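Local atomic coordinates of arginyl-trna synthetase (Thermus thermophilus, PDB entry 1IQ0), a protein that probably catalyses the ATP-dependent attachment of L-arginine to tRNA(Arg), releasing AMP and diphosphate, as a monomeric class I aminoacyl-tRNA synthetase. Residues A[142-147]-A[233-238]; A[103-108]-A[348-353]; A[320-325]-A[332-337]. One frame throughout, in Å; residues are numbered along the deposited sequence.

Contact 1: A[142-147]-A[233-238]; sequences EVLVLN and RYDLLV
Val145 is held at both backbone polar atoms by Asp235, where strand 142-147 meets the incoming chain 233-238 in the parallel part of the sheet of the Rossmann-type class I catalytic domain. Its N donates a nearly straight bond to Asp235 OD1 (2.8 Å, 165° at the hydrogen), entering on the carboxylate's anti lone pair. Its O accepts two donors, Asp235 N at 3.0 Å and Leu236 N, the latter nearly along the C=O axis. The Asp235 carboxylate thus stands in for a backbone carbonyl just before regular strand pairing begins. With Asp235 CG beside its own backbone N (chi1 -63°), the carboxylate reaches Val145 N, and Leu144 CD2 packs on that CG, the two side chains crossing at about a right angle. From Leu236 onward the ladder is ordinary: Asn147 N donates to Leu236 O, and Val238 N to Asn147 O. Side chains fill both faces. Val145 CG1 sits tightly against Arg233 O (3.2 Å) and touches Tyr234 CD2 at 3.8 Å; Asn147 CB also meets that ring atom, and the Leu237 CD1 methyl as well. Leu146 and Leu236 point to the other face. The second shell fixes the polar ends: Arg233 NH1 forms a salt bridge with Asp130, and Tyr234 OH a hydrogen bond with Thr110, while Ala133 of helix 120-138 packs on Val145. Leu146 and Val238 both pack on Phe308 and Trp311 of helix 301-312, and Leu146 CD1 meets Val238 CG2 at 3.8 Å.

Contact 2: A[103-108]-A[348-353]; sequences GVVLVE and ETINVV
With chi1 at -74°, Asn351 CG lies beside its own backbone N, and ND2 comes to 3.6 Å from Glu108 CB; Glu108 has CG anti to its backbone N (chi1 174°) and its chain extended beyond, the two side chains crossing obliquely with amide and carboxylate planes 39° apart. The pair closes one end of a parallel beta ladder in the Rossmann-type catalytic sheet, joining strand 104-108 to strand 348-353. Four backbone bonds carry it: Leu106 N to Glu348 O, Ile350 N to Leu106 O, Glu108 N to Ile350 O (2.8 Å) and Val352 N to Glu108 O (3.0 Å). A fifth, Glu348 N to Val104 O, is weak at 3.4 Å. One face carries Val105, Val107, Glu348 and Ile350. There Ile350 CD1 reaches back along the ladder to Val105 CG1 at 4.1 Å, and Val107 CG2 lies by Ile350 CB. On this face Glu348 OE2 forms a salt bridge with Arg141, two strands away. Leu106, Glu108, Thr349 and Asn351 line the other face, beneath helix 301-312. Lys312 of that helix forms a salt bridge with Glu108 OE2, and Gln309 a hydrogen bond with Thr349 OG1. The predicted HIGH motif follows Glu108 within a few residues. On the Glu108 carbonyl, besides the Val352 N-H, the Val352 CG2 methyl packs 3.6 Å from O.

Contact 3: A[320-325]-A[332-337]; sequences RFRPYE and LRTSAP
Leu332 meets Tyr324 twice: its O accepts the Tyr324 N-H at 3.0 Å, and its CD2 lies 3.7 Å from Tyr324 CD2, the two side chains running side by side in the same direction. Both rest on Leu237 and on Met224 of helix 213-229, and Tyr324 OH is hydrogen-bonded to Asn217 ND2. Arg333 comes next, its chain bent at chi3 (73°, which places NE); the side chain crosses Phe321 at about a right angle, the guanidinium and ring planes 44° apart. Phe321 CB lies over one guanidinium face, though its spacing to NH2 is doubtfully short; Tyr342 adds a cation-pi contact. Thr334 faces Arg322 in a hydrogen-bonded pair, N to Arg322 O at 2.9 Å and Arg322 N to Thr334 O at 3.1 Å. Its CG2 packs on Tyr324 CB (3.8 Å), while OG1 donates to Ser335 O (2.9 Å). Ser335 forms the non-hydrogen-bonded pair with Phe321 and sets its CA over one face of that ring, near the rim. Its OG is hydrogen-bonded to Asp242 and to the backbone N-H of Trp239. Ala336 N then donates a hydrogen bond to Arg320 O at 2.9 Å, and Ala336 CB touches Arg322 CD at 3.4 Å. The whole is a twisted antiparallel beta hairpin, added to the parallel part of the catalytic-domain sheet through strand 333-335.

Overall arrangement
The three contacts are alternate strand pairings of one mixed sheet, linked by the two pairings between them. Contacts 1 and 2, centres 9 Å apart, meet because strands 141-149 and 104-108 are neighbours: Leu146 N lies 2.8 Å from Val107 O. Contact 3 joins the far flank of contact 1, centres 12 Å apart, with Leu237 N 2.8 Å from Arg333 O. Contacts 2 and 3 do not touch, their nearest atoms about 9 Å and their centres about 19 Å apart. Helix 301-312 covers side chains of both contact 1 and contact 2. The predicted HIGH motif, part of the ATP site in class I synthetases, starts just after strand 104-108, and Asn147 touches Ser111 beside it.

Contact 1: A[142-147]-A[233-238]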
loop_
_atom_site.group_PDB
_atom_site.type_symbol
_atom_site.label_atom_id
_atom_site.label_comp_id
_atom_site.label_asym_id
_atom_site.label_seq_id
_atom_site.Cartn_x
_atom_site.Cartn_y
_atom_site.Cartn_z
ATOM N N GLU A 142 13.174 6.042 0.188
ATOM C CA GLU A 142 14.015 4.902 -0.165
ATOM C C GLU A 142 13.273 3.731 0.472
ATOM O O GLU A 142 13.239 3.595 1.697
ATOM C CB GLU A 142 15.413 5.047 0.439
ATOM C CG GLU A 142 16.339 3.896 0.080
ATOM C CD GLU A 142 17.719 4.035 0.681
ATOM O OE1 GLU A 142 18.568 3.162 0.408
ATOM O OE2 GLU A 142 17.961 5.009 1.425
ATOM N N VAL A 143 12.679 2.894 -0.371
ATOM C CA VAL A 143 11.857 1.782 0.091
ATOM C C VAL A 143 12.384 0.378 -0.168
ATOM O O VAL A 143 12.951 0.096 -1.221
ATOM C CB VAL A 143 10.439 1.888 -0.545
ATOM C CG1 VAL A 143 9.559 0.722 -0.112
ATOM C CG2 VAL A 143 9.808 3.218 -0.159
ATOM N N LEU A 144 12.176 -0.497 0.809
ATOM C CA LEU A 144 12.573 -1.895 0.697
ATOM C C LEU A 144 11.399 -2.733 1.180
ATOM O O LEU A 144 10.793 -2.434 2.211
ATOM C CB LEU A 144 13.809 -2.189 1.550
ATOM C CG LEU A 144 15.140 -1.619 1.059
ATOM C CD1 LEU A 144 16.240 -2.024 2.044
ATOM C CD2 LEU A 144 15.463 -2.137 -0.346
ATOM N N VAL A 145 11.067 -3.769 0.419
ATOM C CA VAL A 145 9.957 -4.651 0.758
ATOM C C VAL A 145 10.484 -5.989 1.283
ATOM O O VAL A 145 11.268 -6.674 0.623
ATOM C CB VAL A 145 9.056 -4.882 -0.480
ATOM C CG1 VAL A 145 8.024 -5.974 -0.200
ATOM C CG2 VAL A 145 8.349 -3.582 -0.843
ATOM N N LEU A 146 10.046 -6.352 2.479
ATOM C CA LEU A 146 10.480 -7.595 3.098
ATOM C C LEU A 146 9.324 -8.575 3.228
ATOM O O LEU A 146 8.208 -8.180 3.558
ATOM C CB LEU A 146 11.065 -7.300 4.485
ATOM C CG LEU A 146 11.570 -8.456 5.360
ATOM C CD1 LEU A 146 12.506 -7.899 6.417
ATOM C CD2 LEU A 146 10.395 -9.191 6.021
ATOM N N ASN A 147 9.600 -9.847 2.955
ATOM C CA ASN A 147 8.600 -10.903 3.084
ATOM C C ASN A 147 9.150 -11.894 4.123
ATOM O O ASN A 147 10.182 -12.526 3.898
ATOM C CB ASN A 147 8.380 -11.588 1.730
ATOM C CG ASN A 147 7.228 -12.589 1.751
ATOM O OD1 ASN A 147 6.824 -13.110 0.707
ATOM N ND2 ASN A 147 6.697 -12.862 2.937
ATOM N N ARG A 233 5.966 -6.701 -5.591
ATOM C CA ARG A 233 7.429 -6.696 -5.691
ATOM C C ARG A 233 8.084 -6.969 -4.333
ATOM O O ARG A 233 7.567 -6.559 -3.301
ATOM C CB ARG A 233 7.926 -5.343 -6.219
ATOM C CG ARG A 233 7.010 -4.678 -7.243
ATOM C CD ARG A 233 7.610 -3.388 -7.819
ATOM N NE ARG A 233 8.242 -2.533 -6.812
ATOM C CZ ARG A 233 7.663 -2.129 -5.684
ATOM N NH1 ARG A 233 6.423 -2.498 -5.400
ATOM N NH2 ARG A 233 8.329 -1.358 -4.831
ATOM N N TYR A 234 9.223 -7.661 -4.335
ATOM C CA TYR A 234 9.926 -7.958 -3.089
ATOM C C TYR A 234 11.425 -7.771 -3.220
ATOM O O TYR A 234 12.015 -8.107 -4.248
ATOM C CB TYR A 234 9.669 -9.401 -2.629
ATOM C CG TYR A 234 8.213 -9.764 -2.488
ATOM C CD1 TYR A 234 7.486 -10.232 -3.580
ATOM C CD2 TYR A 234 7.551 -9.617 -1.266
ATOM C CE1 TYR A 234 6.138 -10.549 -3.465
ATOM C CE2 TYR A 234 6.198 -9.924 -1.140
ATOM C CZ TYR A 234 5.501 -10.390 -2.246
ATOM O OH TYR A 234 4.165 -10.675 -2.143
ATOM N N ASP A 235 12.045 -7.245 -2.169
ATOM C CA ASP A 235 13.490 -7.059 -2.166
ATOM C C ASP A 235 14.168 -8.109 -1.284
ATOM O O ASP A 235 15.197 -8.678 -1.650
ATOM C CB ASP A 235 13.856 -5.673 -1.639
ATOM C CG ASP A 235 13.333 -4.562 -2.516
ATOM O OD1 ASP A 235 12.374 -3.879 -2.101
ATOM O OD2 ASP A 235 13.883 -4.381 -3.626
ATOM N N LEU A 236 13.579 -8.368 -0.121
ATOM C CA LEU A 236 14.169 -9.305 0.822
ATOM C C LEU A 236 13.237 -10.388 1.340
ATOM O O LEU A 236 12.029 -10.202 1.462
ATOM C CB LEU A 236 14.700 -8.544 2.035
ATOM C CG LEU A 236 15.655 -7.371 1.827
ATOM C CD1 LEU A 236 15.588 -6.447 3.039
ATOM C CD2 LEU A 236 17.071 -7.892 1.599
ATOM N N LEU A 237 13.838 -11.518 1.667
ATOM C CA LEU A 237 13.136 -12.645 2.252
ATOM C C LEU A 237 13.903 -12.881 3.544
ATOM O O LEU A 237 15.125 -12.871 3.537
ATOM C CB LEU A 237 13.266 -13.883 1.367
ATOM C CG LEU A 237 12.059 -14.430 0.601
ATOM C CD1 LEU A 237 11.322 -13.340 -0.135
ATOM C CD2 LEU A 237 12.556 -15.506 -0.355
ATOM N N VAL A 238 13.196 -13.044 4.652
ATOM C CA VAL A 238 13.847 -13.343 5.913
ATOM C C VAL A 238 13.177 -14.586 6.481
ATOM O O VAL A 238 11.966 -14.603 6.707
ATOM C CB VAL A 238 13.735 -12.186 6.932
ATOM C CG1 VAL A 238 14.217 -12.659 8.288
ATOM C CG2 VAL A 238 14.602 -11.011 6.480
#

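Contact 2: A[103-108]-A[348-353]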
loop_
_atom_site.group_PDB
_atom_site.type_symbol
_atom_site.label_atom_id
_atom_site.label_comp_id
_atom_site.label_asym_id
_atom_site.label_seq_id
_atom_site.Cartn_x
_atom_site.Cartn_y
_atom_site.Cartn_z
ATOM N N GLY A 103 17.210 7.366 3.791
ATOM C CA GLY A 103 16.560 6.789 4.955
ATOM C C GLY A 103 15.585 5.699 4.557
ATOM O O GLY A 103 14.516 5.975 4.027
ATOM N N VAL A 104 15.957 4.453 4.822
ATOM C CA VAL A 104 15.126 3.318 4.477
ATOM C C VAL A 104 13.786 3.240 5.204
ATOM O O VAL A 104 13.698 3.451 6.410
ATOM C CB VAL A 104 15.881 1.988 4.721
ATOM C CG1 VAL A 104 14.928 0.798 4.563
ATOM C CG2 VAL A 104 17.047 1.859 3.739
ATOM N N VAL A 105 12.742 2.961 4.431
ATOM C CA VAL A 105 11.402 2.760 4.961
ATOM C C VAL A 105 11.197 1.287 4.605
ATOM O O VAL A 105 11.117 0.930 3.437
ATOM C CB VAL A 105 10.344 3.626 4.242
ATOM C CG1 VAL A 105 8.958 3.223 4.708
ATOM C CG2 VAL A 105 10.576 5.107 4.554
ATOM N N LEU A 106 11.156 0.429 5.613
ATOM C CA LEU A 106 11.012 -1.003 5.381
ATOM C C LEU A 106 9.564 -1.448 5.480
ATOM O O LEU A 106 8.944 -1.370 6.543
ATOM C CB LEU A 106 11.860 -1.773 6.391
ATOM C CG LEU A 106 12.011 -3.277 6.180
ATOM C CD1 LEU A 106 12.684 -3.549 4.832
ATOM C CD2 LEU A 106 12.846 -3.853 7.311
ATOM N N VAL A 107 9.025 -1.912 4.360
ATOM C CA VAL A 107 7.650 -2.374 4.323
ATOM C C VAL A 107 7.584 -3.893 4.344
ATOM O O VAL A 107 8.171 -4.557 3.492
ATOM C CB VAL A 107 6.928 -1.876 3.047
ATOM C CG1 VAL A 107 5.479 -2.354 3.044
ATOM C CG2 VAL A 107 6.992 -0.354 2.980
ATOM N N GLU A 108 6.886 -4.448 5.331
ATOM C CA GLU A 108 6.725 -5.896 5.388
ATOM C C GLU A 108 5.279 -6.247 5.075
ATOM O O GLU A 108 4.352 -5.723 5.690
ATOM C CB GLU A 108 7.072 -6.470 6.771
ATOM C CG GLU A 108 6.755 -7.980 6.840
ATOM C CD GLU A 108 6.918 -8.588 8.231
ATOM O OE1 GLU A 108 6.072 -9.422 8.606
ATOM O OE2 GLU A 108 7.887 -8.252 8.942
ATOM N N GLU A 348 12.056 3.939 9.355
ATOM C CA GLU A 348 10.635 3.677 9.570
ATOM C C GLU A 348 10.282 2.285 9.078
ATOM O O GLU A 348 10.832 1.812 8.092
ATOM C CB GLU A 348 9.766 4.672 8.784
ATOM C CG GLU A 348 9.915 6.124 9.182
ATOM C CD GLU A 348 8.959 7.037 8.425
ATOM O OE1 GLU A 348 7.733 6.792 8.466
ATOM O OE2 GLU A 348 9.440 8.002 7.795
ATOM N N THR A 349 9.345 1.638 9.753
ATOM C CA THR A 349 8.907 0.327 9.327
ATOM C C THR A 349 7.403 0.344 9.223
ATOM O O THR A 349 6.724 1.082 9.948
ATOM C CB THR A 349 9.306 -0.784 10.320
ATOM O OG1 THR A 349 8.780 -0.482 11.614
ATOM C CG2 THR A 349 10.821 -0.914 10.396
ATOM N N ILE A 350 6.885 -0.464 8.307
ATOM C CA ILE A 350 5.458 -0.576 8.115
ATOM C C ILE A 350 5.100 -2.052 7.995
ATOM O O ILE A 350 5.575 -2.750 7.100
ATOM C CB ILE A 350 5.003 0.164 6.843
ATOM C CG1 ILE A 350 5.270 1.668 6.992
ATOM C CG2 ILE A 350 3.518 -0.097 6.595
ATOM C CD1 ILE A 350 5.042 2.467 5.706
ATOM N N ASN A 351 4.278 -2.528 8.919
ATOM C CA ASN A 351 3.847 -3.916 8.895
ATOM C C ASN A 351 2.391 -3.957 8.447
ATOM O O ASN A 351 1.520 -3.373 9.096
ATOM C CB ASN A 351 3.970 -4.546 10.289
ATOM C CG ASN A 351 5.412 -4.831 10.689
ATOM O OD1 ASN A 351 5.679 -5.271 11.812
ATOM N ND2 ASN A 351 6.345 -4.588 9.777
ATOM N N VAL A 352 2.135 -4.633 7.332
ATOM C CA VAL A 352 0.776 -4.761 6.827
ATOM C C VAL A 352 0.206 -6.005 7.498
ATOM O O VAL A 352 0.670 -7.119 7.259
ATOM C CB VAL A 352 0.761 -4.927 5.292
ATOM C CG1 VAL A 352 -0.686 -4.976 4.784
ATOM C CG2 VAL A 352 1.513 -3.766 4.645
ATOM N N VAL A 353 -0.803 -5.819 8.338
ATOM C CA VAL A 353 -1.361 -6.951 9.067
ATOM C C VAL A 353 -2.871 -7.027 9.213
ATOM O O VAL A 353 -3.565 -6.012 9.277
ATOM C CB VAL A 353 -0.777 -7.013 10.493
ATOM C CG1 VAL A 353 0.715 -7.297 10.439
ATOM C CG2 VAL A 353 -1.030 -5.696 11.203
#

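Contact 3: A[320-325]-A[332-337]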
loop_
_atom_site.group_PDB
_atom_site.type_symbol
_atom_site.label_atom_id
_atom_site.label_comp_id
_atom_site.label_asym_id
_atom_site.label_seq_id
_atom_site.Cartn_x
_atom_site.Cartn_y
_atom_site.Cartn_z
ATOM N N ARG A 320 22.374 -12.751 7.526
ATOM C CA ARG A 320 23.236 -12.741 6.345
ATOM C C ARG A 320 22.390 -13.024 5.115
ATOM O O ARG A 320 21.456 -13.828 5.172
ATOM C CB ARG A 320 24.329 -13.805 6.472
ATOM C CG ARG A 320 25.354 -13.492 7.533
ATOM C CD ARG A 320 26.362 -14.618 7.713
ATOM N NE ARG A 320 27.378 -14.244 8.687
ATOM C CZ ARG A 320 28.333 -13.344 8.464
ATOM N NH1 ARG A 320 28.410 -12.730 7.288
ATOM N NH2 ARG A 320 29.196 -13.037 9.424
ATOM N N PHE A 321 22.737 -12.388 3.999
ATOM C CA PHE A 321 21.976 -12.531 2.765
ATOM C C PHE A 321 22.753 -12.956 1.518
ATOM O O PHE A 321 23.966 -12.773 1.428
ATOM C CB PHE A 321 21.259 -11.213 2.461
ATOM C CG PHE A 321 20.244 -10.833 3.486
ATOM C CD1 PHE A 321 20.637 -10.323 4.712
ATOM C CD2 PHE A 321 18.890 -11.046 3.248
ATOM C CE1 PHE A 321 19.699 -10.037 5.692
ATOM C CE2 PHE A 321 17.942 -10.764 4.224
ATOM C CZ PHE A 321 18.343 -10.261 5.445
ATOM N N ARG A 322 22.018 -13.507 0.553
ATOM C CA ARG A 322 22.567 -13.961 -0.721
ATOM C C ARG A 322 21.416 -13.950 -1.730
ATOM O O ARG A 322 20.261 -13.741 -1.355
ATOM C CB ARG A 322 23.134 -15.384 -0.586
ATOM C CG ARG A 322 22.081 -16.431 -0.269
ATOM C CD ARG A 322 22.688 -17.801 0.053
ATOM N NE ARG A 322 23.357 -18.402 -1.095
ATOM C CZ ARG A 322 24.672 -18.405 -1.280
ATOM N NH1 ARG A 322 25.473 -17.837 -0.387
ATOM N NH2 ARG A 322 25.188 -18.970 -2.365
ATOM N N PRO A 323 21.714 -14.163 -3.023
ATOM C CA PRO A 323 20.647 -14.166 -4.032
ATOM C C PRO A 323 19.683 -15.331 -3.821
ATOM O O PRO A 323 20.099 -16.436 -3.482
ATOM C CB PRO A 323 21.414 -14.292 -5.354
ATOM C CG PRO A 323 22.742 -13.652 -5.045
ATOM C CD PRO A 323 23.041 -14.207 -3.664
ATOM N N TYR A 324 18.394 -15.081 -4.018
ATOM C CA TYR A 324 17.395 -16.126 -3.859
ATOM C C TYR A 324 17.056 -16.687 -5.228
ATOM O O TYR A 324 16.565 -15.965 -6.097
ATOM C CB TYR A 324 16.124 -15.576 -3.214
ATOM C CG TYR A 324 15.036 -16.616 -3.045
ATOM C CD1 TYR A 324 15.227 -17.727 -2.220
ATOM C CD2 TYR A 324 13.813 -16.492 -3.713
ATOM C CE1 TYR A 324 14.230 -18.685 -2.060
ATOM C CE2 TYR A 324 12.813 -17.441 -3.565
ATOM C CZ TYR A 324 13.025 -18.536 -2.735
ATOM O OH TYR A 324 12.030 -19.475 -2.575
ATOM N N GLU A 325 17.323 -17.977 -5.414
ATOM C CA GLU A 325 17.048 -18.636 -6.676
ATOM C C GLU A 325 15.538 -18.766 -6.872
ATOM O O GLU A 325 14.856 -19.432 -6.095
ATOM C CB GLU A 325 17.705 -20.019 -6.704
ATOM C CG GLU A 325 17.530 -20.752 -8.025
ATOM C CD GLU A 325 18.214 -22.108 -8.045
ATOM O OE1 GLU A 325 17.857 -22.975 -7.220
ATOM O OE2 GLU A 325 19.111 -22.308 -8.891
ATOM N N LEU A 332 15.802 -10.430 -6.078
ATOM C CA LEU A 332 15.382 -10.799 -4.729
ATOM C C LEU A 332 16.511 -11.456 -3.923
ATOM O O LEU A 332 17.210 -12.335 -4.424
ATOM C CB LEU A 332 14.170 -11.732 -4.806
ATOM C CG LEU A 332 13.557 -12.245 -3.500
ATOM C CD1 LEU A 332 13.186 -11.078 -2.592
ATOM C CD2 LEU A 332 12.323 -13.088 -3.829
ATOM N N ARG A 333 16.692 -11.011 -2.680
ATOM C CA ARG A 333 17.724 -11.566 -1.805
ATOM C C ARG A 333 17.080 -12.215 -0.576
ATOM O O ARG A 333 16.078 -11.726 -0.047
ATOM C CB ARG A 333 18.715 -10.479 -1.361
ATOM C CG ARG A 333 19.745 -10.052 -2.418
ATOM C CD ARG A 333 20.606 -8.869 -1.929
ATOM N NE ARG A 333 21.607 -9.212 -0.912
ATOM C CZ ARG A 333 21.721 -8.616 0.283
ATOM N NH1 ARG A 333 20.891 -7.638 0.649
ATOM N NH2 ARG A 333 22.696 -8.973 1.115
ATOM N N THR A 334 17.666 -13.314 -0.117
ATOM C CA THR A 334 17.130 -14.038 1.027
ATOM C C THR A 334 18.149 -14.189 2.145
ATOM O O THR A 334 19.355 -14.207 1.900
ATOM C CB THR A 334 16.695 -15.471 0.616
ATOM O OG1 THR A 334 16.154 -16.163 1.751
ATOM C CG2 THR A 334 17.898 -16.267 0.101
ATOM N N SER A 335 17.664 -14.282 3.378
ATOM C CA SER A 335 18.566 -14.530 4.494
ATOM C C SER A 335 18.983 -15.981 4.251
ATOM O O SER A 335 18.243 -16.746 3.619
ATOM C CB SER A 335 17.829 -14.424 5.828
ATOM O OG SER A 335 16.729 -15.317 5.868
ATOM N N ALA A 336 20.157 -16.356 4.740
ATOM C CA ALA A 336 20.659 -17.712 4.565
ATOM C C ALA A 336 21.807 -17.996 5.536
ATOM O O ALA A 336 22.331 -17.090 6.178
ATOM C CB ALA A 336 21.128 -17.906 3.117
ATOM N N PRO A 337 22.213 -19.265 5.655
ATOM C CA PRO A 337 23.313 -19.589 6.569
ATOM C C PRO A 337 24.568 -18.817 6.176
ATOM O O PRO A 337 25.305 -18.315 7.025
ATOM C CB PRO A 337 23.490 -21.093 6.374
ATOM C CG PRO A 337 22.106 -21.558 6.013
ATOM C CD PRO A 337 21.659 -20.484 5.042
#